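Local coordinates for protein dihydropteridine reductase (Dictyostelium discoideum, PDB 3ORF) that uses NADH or NADPH to reduce quinonoid dihydropteridines to tetrahydropteridines, working as a homodimer of the short-chain dehydrogenase/reductase family, at residues A[41-47]-A[220-225]; A[207-211]-A[239-244]; A[134-138]-A[180-184]. All blocks are in the same frame, centred on the assembly; numbering follows the deposited sequence.

Interaction 1. Residues A[41-47]-A[220-225]; sequences FFKSKSW and LFEWST
Phe-221 pushes its ring into a pocket made by Phe-41, Phe-42, Lys-45 and Trp-47, and the four aromatic residues form a cluster. Its CG lies anti to the backbone N (chi1 -171°), which carries the ring off helix 213-225 toward the end of helix 33-44. At the root of the side chain, Phe-221 CB meets Phe-41 CE2 at 3.7 Å, and CG lies close to the same atom; the Phe-41 ring turns its edge to the face of Phe-221 in an offset edge-to-face pair. Farther out, CD1 stands over one face of the Phe-42 ring, 3.9 Å from Phe-42 CE2, in an edge-to-face pair with the planes at 83°. CE1 reaches Trp-47 NE1 at 3.5 Å, the rings forming an offset edge-to-face pair with the edge of Phe-221 toward the five-membered ring. At the tip, CZ touches Lys-45 CB, while CE2 runs against Lys-45 CD. The aliphatic part of this lysine lies across a face of the ring, its CG 3.9 Å from the ring centroid in a CH-pi contact; Thr-225 CG2 covers the opposite face.

Phe-42 also brings CZ against the backbone of helix 213-225, 3.6 Å from Phe-221 CA. Ser-224 OG sits in the plane of that ring at its edge, donates to Leu-220 O at 2.6 Å and is also hydrogen-bonded to Thr-90 OG1. No hydrogen bond crosses the contact. A Schellman motif with Ser-46 at C-prime ends helix 33-44 and leads the chain round to Trp-47.

Helix 33-44, with the loop that follows it, and helix 213-225 pack together on one face of the Rossmann sheet: Trp-47 rests on Asp-89 and Thr-90 of strand 88-93, and Leu-220 reaches Val-92 and, on strand 138-143, Val-141.

Interaction 2. Residues A[207-211]-A[239-244]; sequences FDDWT and FETKSK
Asp-209 and Asp-208 grip the turn that follows strand 236-242 through hydrogen bonds to successive amides. Ser-243 N donates to Asp-209 OD1 over 2.9 Å in a nearly straight bond (171°), meeting the carboxylate on its anti side and somewhat out of its plane. Lys-244 N donates to the backbone oxygen Asp-208 O, also at 2.9 Å. Farther along, the hydroxyls Thr-211 OG1 and Thr-241 OG1 are bonded at 2.8 Å. Thr-241 OG1 stands beside its backbone N (chi1 -62°), which turns it to Thr-211 and sends CG2 toward Asp-208 O; its second partner is Thr-246 OG1.

Two waters bridge the segments: one accepts from Thr-241 N and donates to Asp-209 O, the other donates to Phe-239 O and lies close to Thr-211 OG1.

The one salt bridge, Lys-242 NZ to Asp-209 OD2, is long at 4.0 Å and probably weak. Replacing Asp-209 by alanine is likely to leave the Ser-243 amide without its acceptor and Lys-242 without this countercharge, the turn then being freer to move.

In van der Waals packing, Thr-241 CG2 lies 3.4 Å from Asp-208 O, and Thr-211 OG1 and CB lie at the edge of the Phe-239 ring, near its plane.

The contact ties the loop before helix 213-225 to the beta hairpin of strands 236-242 and 245-250. The Phe-239 side chain is about 7 Å from the bound NAD, at the C-terminal ends of the parallel strands, where Rossmann-fold SDR enzymes hold their cofactor.

Interaction 3. Residues A[134-138]-A[180-184]; sequences LNQGG and PAGST
Gly-137 and Ala-181 join two type II beta turns, Asn-135 to Gly-138 and Pro-180 to Ser-183, that lie against each other. Gly-137 and Gly-182 both have positive phi, as the third residue of a type II turn commonly does. Backbone hydrogen bonds carry most of the polar contact. Gly-137 N donates to Ala-181 O at 2.9 Å, and Thr-184 N reaches Gly-138 O at 3.1 Å. CA-H...O contacts supplement them, among them Gly-137 CA to Gly-182 O at 3.4 Å and Ser-183 CA to Gly-138 O at 3.2 Å.

One water links the turns through the side chain of Gln-136, accepting from its NE2 and from Ala-181 N. Ser-183 OG, set between its backbone N and carbonyl carbon (chi1 60°), bends back to donate to Pro-180 O at 2.9 Å, supplementing the weak turn bond from Ser-183 N to the same oxygen.

Apolar packing centres on the proline ring: Pro-180 CG meets Leu-134 CB at 3.8 Å, and Leu-134 CD2 touches Ser-183 CB.

The paired turns lead into strands 138-143 and 184-190 at the N-terminal ends of these two neighbouring inner strands of the Rossmann-fold sheet, the Thr-184 to Gly-138 bond starting their parallel pairing.

All three contacts border the same sheet, but none is wholly buried. Interaction 1 is partly buried and apolar, with rings and a lysine chain packing helix 33-44 and its following loop on helix 213-225 and no hydrogen bond between them. Interaction 2, also partly buried, relies on hydrogen bonds, waters and a long ion pair. Interaction 3 is a surface contact made mainly by backbone atoms of two turns. Helix 213-225, which supplies one side of interaction 1, is followed in the chain by strand 236-242 of interaction 2. Interaction 3 is nested within the loop closed by interaction 1, while interactions 2 and 3 lie far apart, their centres about 32 Å from each other.

Interaction 1. Residues A[41-47]-A[220-225]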
loop_
_atom_site.group_PDB
_atom_site.type_symbol
_atom_site.label_atom_id
_atom_site.label_comp_id
_atom_site.label_asym_id
_atom_site.label_seq_id
_atom_site.Cartn_x
_atom_site.Cartn_y
_atom_site.Cartn_z
ATOM N N PHE A 41 -14.041 24.389 11.383
ATOM C CA PHE A 41 -15.454 24.095 11.450
ATOM C C PHE A 41 -15.817 23.416 12.787
ATOM O O PHE A 41 -16.846 23.741 13.412
ATOM C CB PHE A 41 -15.887 23.187 10.270
ATOM C CG PHE A 41 -17.368 23.047 10.141
ATOM C CD1 PHE A 41 -18.090 23.868 9.263
ATOM C CD2 PHE A 41 -18.071 22.120 10.946
ATOM C CE1 PHE A 41 -19.548 23.736 9.171
ATOM C CE2 PHE A 41 -19.485 21.982 10.850
ATOM C CZ PHE A 41 -20.220 22.801 9.964
ATOM N N PHE A 42 -15.011 22.469 13.237
ATOM C CA PHE A 42 -15.375 21.862 14.529
ATOM C C PHE A 42 -15.345 22.851 15.670
ATOM O O PHE A 42 -16.260 22.869 16.487
ATOM C CB PHE A 42 -14.601 20.594 14.843
ATOM C CG PHE A 42 -15.213 19.350 14.190
ATOM C CD1 PHE A 42 -15.261 19.227 12.773
ATOM C CD2 PHE A 42 -15.720 18.324 14.967
ATOM C CE1 PHE A 42 -15.804 18.107 12.149
ATOM C CE2 PHE A 42 -16.272 17.148 14.349
ATOM C CZ PHE A 42 -16.351 17.060 12.929
ATOM N N LYS A 43 -14.310 23.686 15.671
ATOM C CA LYS A 43 -14.119 24.745 16.664
ATOM C C LYS A 43 -15.358 25.670 16.685
ATOM O O LYS A 43 -15.882 25.944 17.752
ATOM C CB LYS A 43 -12.799 25.472 16.421
ATOM C CG LYS A 43 -12.392 26.463 17.523
ATOM C CD LYS A 43 -11.071 27.111 17.176
ATOM C CE LYS A 43 -10.764 28.337 18.059
ATOM N NZ LYS A 43 -9.334 28.802 17.975
ATOM N N SER A 44 -15.912 26.017 15.516
ATOM C CA SER A 44 -17.165 26.800 15.474
ATOM C C SER A 44 -18.406 26.133 16.088
ATOM O O SER A 44 -19.350 26.797 16.466
ATOM C CB SER A 44 -17.450 27.293 14.049
ATOM O OG SER A 44 -18.226 26.376 13.318
ATOM N N LYS A 45 -18.418 24.816 16.192
ATOM C CA LYS A 45 -19.547 24.090 16.791
ATOM C C LYS A 45 -19.205 23.741 18.245
ATOM O O LYS A 45 -19.828 22.892 18.875
ATOM C CB LYS A 45 -19.853 22.839 15.935
ATOM C CG LYS A 45 -20.366 23.193 14.517
ATOM C CD LYS A 45 -21.855 23.607 14.555
ATOM C CE LYS A 45 -22.390 23.842 13.152
ATOM N NZ LYS A 45 -21.893 25.118 12.614
ATOM N N SER A 46 -18.174 24.407 18.761
ATOM C CA SER A 46 -17.741 24.270 20.146
ATOM C C SER A 46 -17.146 22.907 20.531
ATOM O O SER A 46 -17.231 22.535 21.682
ATOM C CB SER A 46 -18.866 24.707 21.126
ATOM O OG SER A 46 -19.343 26.021 20.797
ATOM N N TRP A 47 -16.545 22.165 19.584
ATOM C CA TRP A 47 -15.758 21.007 19.951
ATOM C C TRP A 47 -14.365 21.494 20.322
ATOM O O TRP A 47 -13.878 22.518 19.855
ATOM C CB TRP A 47 -15.672 19.989 18.788
ATOM C CG TRP A 47 -16.888 19.095 18.629
ATOM C CD1 TRP A 47 -18.173 19.461 18.652
ATOM C CD2 TRP A 47 -16.872 17.681 18.401
ATOM N NE1 TRP A 47 -19.001 18.375 18.494
ATOM C CE2 TRP A 47 -18.221 17.257 18.334
ATOM C CE3 TRP A 47 -15.850 16.738 18.298
ATOM C CZ2 TRP A 47 -18.590 15.914 18.135
ATOM C CZ3 TRP A 47 -16.193 15.394 18.116
ATOM C CH2 TRP A 47 -17.570 14.998 18.037
ATOM N N LEU A 220 -18.503 15.461 7.945
ATOM C CA LEU A 220 -17.822 14.849 9.123
ATOM C C LEU A 220 -18.515 15.145 10.440
ATOM O O LEU A 220 -18.576 14.283 11.374
ATOM C CB LEU A 220 -16.333 15.275 9.213
ATOM C CG LEU A 220 -15.425 14.741 8.040
ATOM C CD1 LEU A 220 -14.054 15.363 8.058
ATOM C CD2 LEU A 220 -15.274 13.243 8.042
ATOM N N PHE A 221 -18.945 16.404 10.555
ATOM C CA PHE A 221 -19.692 16.853 11.706
ATOM C C PHE A 221 -21.028 16.145 11.854
ATOM O O PHE A 221 -21.348 15.718 12.945
ATOM C CB PHE A 221 -19.908 18.363 11.708
ATOM C CG PHE A 221 -20.493 18.859 13.031
ATOM C CD1 PHE A 221 -19.712 18.884 14.167
ATOM C CD2 PHE A 221 -21.804 19.328 13.094
ATOM C CE1 PHE A 221 -20.267 19.376 15.404
ATOM C CE2 PHE A 221 -22.370 19.826 14.287
ATOM C CZ PHE A 221 -21.618 19.838 15.448
ATOM N N GLU A 222 -21.798 16.022 10.772
ATOM C CA GLU A 222 -23.040 15.220 10.780
ATOM C C GLU A 222 -22.791 13.771 11.246
ATOM O O GLU A 222 -23.539 13.261 12.077
ATOM C CB GLU A 222 -23.774 15.307 9.414
ATOM C CG GLU A 222 -24.976 14.344 9.184
ATOM C CD GLU A 222 -25.473 14.262 7.682
ATOM O OE1 GLU A 222 -24.724 14.595 6.713
ATOM O OE2 GLU A 222 -26.634 13.816 7.474
ATOM N N TRP A 223 -21.738 13.117 10.764
ATOM C CA TRP A 223 -21.468 11.765 11.217
ATOM C C TRP A 223 -21.013 11.735 12.678
ATOM O O TRP A 223 -21.263 10.786 13.353
ATOM C CB TRP A 223 -20.399 11.065 10.370
ATOM C CG TRP A 223 -20.751 10.737 8.903
ATOM C CD1 TRP A 223 -21.977 10.528 8.342
ATOM C CD2 TRP A 223 -19.793 10.583 7.834
ATOM N NE1 TRP A 223 -21.841 10.255 6.980
ATOM C CE2 TRP A 223 -20.513 10.265 6.659
ATOM C CE3 TRP A 223 -18.384 10.644 7.777
ATOM C CZ2 TRP A 223 -19.886 10.069 5.437
ATOM C CZ3 TRP A 223 -17.749 10.426 6.534
ATOM C CH2 TRP A 223 -18.501 10.158 5.396
ATOM N N SER A 224 -20.299 12.766 13.121
ATOM C CA SER A 224 -19.812 12.874 14.520
ATOM C C SER A 224 -20.904 13.035 15.603
ATOM O O SER A 224 -20.692 12.604 16.726
ATOM C CB SER A 224 -18.871 14.048 14.635
ATOM O OG SER A 224 -17.774 13.739 13.820
ATOM N N THR A 225 -22.049 13.607 15.227
ATOM C CA THR A 225 -23.105 13.992 16.153
ATOM C C THR A 225 -24.397 13.198 15.963
ATOM O O THR A 225 -25.206 13.163 16.861
ATOM C CB THR A 225 -23.436 15.466 16.016
ATOM O OG1 THR A 225 -23.692 15.760 14.644
ATOM C CG2 THR A 225 -22.274 16.324 16.471
#

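Interaction 2. Residues A[207-211]-A[239-244]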
loop_
_atom_site.group_PDB
_atom_site.type_symbol
_atom_site.label_atom_id
_atom_site.label_comp_id
_atom_site.label_asym_id
_atom_site.label_seq_id
_atom_site.Cartn_x
_atom_site.Cartn_y
_atom_site.Cartn_z
ATOM N N PHE A 207 -14.252 25.377 -11.360
ATOM C CA PHE A 207 -14.116 25.233 -9.873
ATOM C C PHE A 207 -15.424 24.877 -9.182
ATOM O O PHE A 207 -15.408 24.363 -8.061
ATOM C CB PHE A 207 -13.540 26.493 -9.236
ATOM C CG PHE A 207 -12.167 26.830 -9.736
ATOM C CD1 PHE A 207 -11.178 25.839 -9.806
ATOM C CD2 PHE A 207 -11.860 28.128 -10.180
ATOM C CE1 PHE A 207 -9.846 26.106 -10.349
ATOM C CE2 PHE A 207 -10.523 28.422 -10.721
ATOM C CZ PHE A 207 -9.515 27.377 -10.778
ATOM N N ASP A 208 -16.546 25.082 -9.882
ATOM C CA ASP A 208 -17.869 24.787 -9.333
ATOM C C ASP A 208 -18.097 23.263 -9.325
ATOM O O ASP A 208 -19.001 22.781 -8.669
ATOM C CB ASP A 208 -18.951 25.511 -10.164
ATOM C CG ASP A 208 -19.108 27.051 -9.801
ATOM O OD1 ASP A 208 -18.430 27.585 -8.862
ATOM O OD2 ASP A 208 -19.944 27.736 -10.460
ATOM N N ASP A 209 -17.277 22.509 -10.051
ATOM C CA ASP A 209 -17.299 21.049 -9.993
ATOM C C ASP A 209 -16.302 20.531 -8.945
ATOM O O ASP A 209 -15.876 19.351 -9.006
ATOM C CB ASP A 209 -16.899 20.423 -11.332
ATOM C CG ASP A 209 -17.962 20.582 -12.456
ATOM O OD1 ASP A 209 -19.086 21.118 -12.245
ATOM O OD2 ASP A 209 -17.602 20.157 -13.597
ATOM N N TRP A 210 -15.879 21.402 -8.015
ATOM C CA TRP A 210 -14.924 20.981 -6.950
ATOM C C TRP A 210 -15.609 21.069 -5.582
ATOM O O TRP A 210 -16.357 22.050 -5.327
ATOM C CB TRP A 210 -13.719 21.914 -6.971
ATOM C CG TRP A 210 -12.852 21.711 -8.189
ATOM C CD1 TRP A 210 -13.142 20.951 -9.299
ATOM C CD2 TRP A 210 -11.558 22.248 -8.401
ATOM N NE1 TRP A 210 -12.078 20.959 -10.161
ATOM C CE2 TRP A 210 -11.086 21.736 -9.628
ATOM C CE3 TRP A 210 -10.719 23.075 -7.647
ATOM C CZ2 TRP A 210 -9.839 22.056 -10.133
ATOM C CZ3 TRP A 210 -9.483 23.399 -8.159
ATOM C CH2 TRP A 210 -9.049 22.874 -9.382
ATOM N N THR A 211 -15.357 20.080 -4.696
ATOM C CA THR A 211 -16.020 20.131 -3.417
ATOM C C THR A 211 -15.366 21.179 -2.487
ATOM O O THR A 211 -14.191 21.144 -2.251
ATOM C CB THR A 211 -16.048 18.760 -2.708
ATOM O OG1 THR A 211 -16.406 17.721 -3.645
ATOM C CG2 THR A 211 -17.076 18.785 -1.576
ATOM N N PHE A 239 -17.264 11.057 -3.076
ATOM C CA PHE A 239 -18.082 12.257 -3.214
ATOM C C PHE A 239 -17.534 13.123 -4.363
ATOM O O PHE A 239 -16.349 13.239 -4.516
ATOM C CB PHE A 239 -18.181 13.071 -1.879
ATOM C CG PHE A 239 -16.852 13.545 -1.290
ATOM C CD1 PHE A 239 -16.413 14.848 -1.496
ATOM C CD2 PHE A 239 -16.067 12.711 -0.526
ATOM C CE1 PHE A 239 -15.254 15.305 -0.927
ATOM C CE2 PHE A 239 -14.857 13.153 0.069
ATOM C CZ PHE A 239 -14.460 14.443 -0.131
ATOM N N GLU A 240 -18.441 13.723 -5.118
ATOM C CA GLU A 240 -18.149 14.490 -6.280
ATOM C C GLU A 240 -19.191 15.615 -6.331
ATOM O O GLU A 240 -20.348 15.426 -5.966
ATOM C CB GLU A 240 -18.295 13.631 -7.550
ATOM C CG GLU A 240 -17.623 14.288 -8.826
ATOM C CD GLU A 240 -17.634 13.353 -10.094
ATOM O OE1 GLU A 240 -18.141 12.187 -10.036
ATOM O OE2 GLU A 240 -17.146 13.818 -11.162
ATOM N N THR A 241 -18.735 16.775 -6.765
ATOM C CA THR A 241 -19.546 17.945 -6.892
ATOM C C THR A 241 -19.715 18.213 -8.436
ATOM O O THR A 241 -18.748 18.048 -9.227
ATOM C CB THR A 241 -18.835 19.119 -6.179
ATOM O OG1 THR A 241 -18.707 18.824 -4.789
ATOM C CG2 THR A 241 -19.636 20.420 -6.327
ATOM N N LYS A 242 -20.911 18.593 -8.841
ATOM C CA LYS A 242 -21.212 18.929 -10.269
ATOM C C LYS A 242 -22.053 20.167 -10.157
ATOM O O LYS A 242 -23.097 20.123 -9.523
ATOM C CB LYS A 242 -22.016 17.820 -10.955
ATOM C CG LYS A 242 -21.385 16.437 -10.922
ATOM C CD LYS A 242 -20.725 15.919 -12.247
ATOM C CE LYS A 242 -19.525 16.768 -12.750
ATOM N NZ LYS A 242 -19.223 16.608 -14.258
ATOM N N SER A 243 -21.544 21.294 -10.668
ATOM C CA SER A 243 -22.198 22.615 -10.614
ATOM C C SER A 243 -22.709 23.027 -9.213
ATOM O O SER A 243 -23.857 23.510 -9.077
ATOM C CB SER A 243 -23.293 22.750 -11.712
ATOM O OG SER A 243 -22.789 22.276 -12.978
ATOM N N LYS A 244 -21.821 22.874 -8.208
ATOM C CA LYS A 244 -22.134 23.114 -6.791
ATOM C C LYS A 244 -23.089 22.121 -6.062
ATOM O O LYS A 244 -23.535 22.437 -4.970
ATOM C CB LYS A 244 -22.659 24.548 -6.554
ATOM C CG LYS A 244 -21.696 25.695 -6.922
ATOM C CD LYS A 244 -22.315 27.074 -6.518
ATOM C CE LYS A 244 -21.208 28.015 -5.986
ATOM N NZ LYS A 244 -21.624 29.396 -5.530
HETATM O O HOH W 1 -15.794 16.972 -7.273
HETATM O O HOH W 2 -15.083 15.824 -4.642
#

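Interaction 3. Residues A[134-138]-A[180-184]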
loop_
_atom_site.group_PDB
_atom_site.type_symbol
_atom_site.label_atom_id
_atom_site.label_comp_id
_atom_site.label_asym_id
_atom_site.label_seq_id
_atom_site.Cartn_x
_atom_site.Cartn_y
_atom_site.Cartn_z
ATOM N N LEU A 134 -9.051 6.664 20.706
ATOM C CA LEU A 134 -10.437 6.820 20.316
ATOM C C LEU A 134 -11.340 6.345 21.457
ATOM O O LEU A 134 -11.023 5.376 22.139
ATOM C CB LEU A 134 -10.713 6.050 19.030
ATOM C CG LEU A 134 -11.937 6.509 18.246
ATOM C CD1 LEU A 134 -11.714 7.950 17.746
ATOM C CD2 LEU A 134 -12.311 5.504 17.100
ATOM N N ASN A 135 -12.417 7.081 21.718
ATOM C CA ASN A 135 -13.431 6.651 22.686
ATOM C C ASN A 135 -14.301 5.588 22.028
ATOM O O ASN A 135 -14.478 5.546 20.758
ATOM C CB ASN A 135 -14.343 7.797 23.005
ATOM C CG ASN A 135 -13.810 8.707 24.121
ATOM O OD1 ASN A 135 -13.144 8.259 25.048
ATOM N ND2 ASN A 135 -14.068 10.003 23.983
ATOM N N GLN A 136 -14.860 4.728 22.863
ATOM C CA GLN A 136 -15.817 3.745 22.402
ATOM C C GLN A 136 -16.886 4.551 21.649
ATOM O O GLN A 136 -17.167 5.686 22.051
ATOM C CB GLN A 136 -16.436 2.946 23.582
ATOM C CG GLN A 136 -15.312 2.239 24.423
ATOM C CD GLN A 136 -15.831 1.241 25.464
ATOM O OE1 GLN A 136 -16.650 1.573 26.322
ATOM N NE2 GLN A 136 -15.348 0.026 25.385
ATOM N N GLY A 137 -17.473 3.960 20.605
ATOM C CA GLY A 137 -18.510 4.640 19.831
ATOM C C GLY A 137 -17.950 5.722 18.913
ATOM O O GLY A 137 -18.707 6.353 18.187
ATOM N N GLY A 138 -16.625 5.890 18.894
ATOM C CA GLY A 138 -15.963 6.990 18.136
ATOM C C GLY A 138 -16.037 6.888 16.616
ATOM O O GLY A 138 -16.395 5.832 16.048
ATOM N N PRO A 180 -11.665 0.726 19.353
ATOM C CA PRO A 180 -12.521 0.397 20.497
ATOM C C PRO A 180 -13.901 -0.088 20.066
ATOM O O PRO A 180 -14.302 0.156 18.926
ATOM C CB PRO A 180 -12.614 1.719 21.292
ATOM C CG PRO A 180 -11.958 2.794 20.419
ATOM C CD PRO A 180 -11.010 2.060 19.474
ATOM N N ALA A 181 -14.601 -0.768 20.983
ATOM C CA ALA A 181 -15.991 -1.201 20.750
ATOM C C ALA A 181 -16.887 -0.062 20.191
ATOM O O ALA A 181 -16.749 1.124 20.618
ATOM C CB ALA A 181 -16.620 -1.817 22.084
ATOM N N GLY A 182 -17.718 -0.406 19.207
ATOM C CA GLY A 182 -18.729 0.475 18.654
ATOM C C GLY A 182 -18.237 1.586 17.738
ATOM O O GLY A 182 -19.013 2.418 17.296
ATOM N N SER A 183 -16.942 1.617 17.438
ATOM C CA SER A 183 -16.431 2.649 16.570
ATOM C C SER A 183 -16.747 2.340 15.121
ATOM O O SER A 183 -17.024 1.216 14.777
ATOM C CB SER A 183 -14.916 2.704 16.744
ATOM O OG SER A 183 -14.467 1.433 16.383
ATOM N N THR A 184 -16.616 3.332 14.261
ATOM C CA THR A 184 -16.964 3.225 12.849
ATOM C C THR A 184 -15.733 3.755 12.138
ATOM O O THR A 184 -15.294 4.866 12.450
ATOM C CB THR A 184 -18.132 4.158 12.505
ATOM O OG1 THR A 184 -19.319 3.634 13.079
ATOM C CG2 THR A 184 -18.377 4.231 10.992
HETATM O O HOH W 3 -13.313 -1.139 23.620
#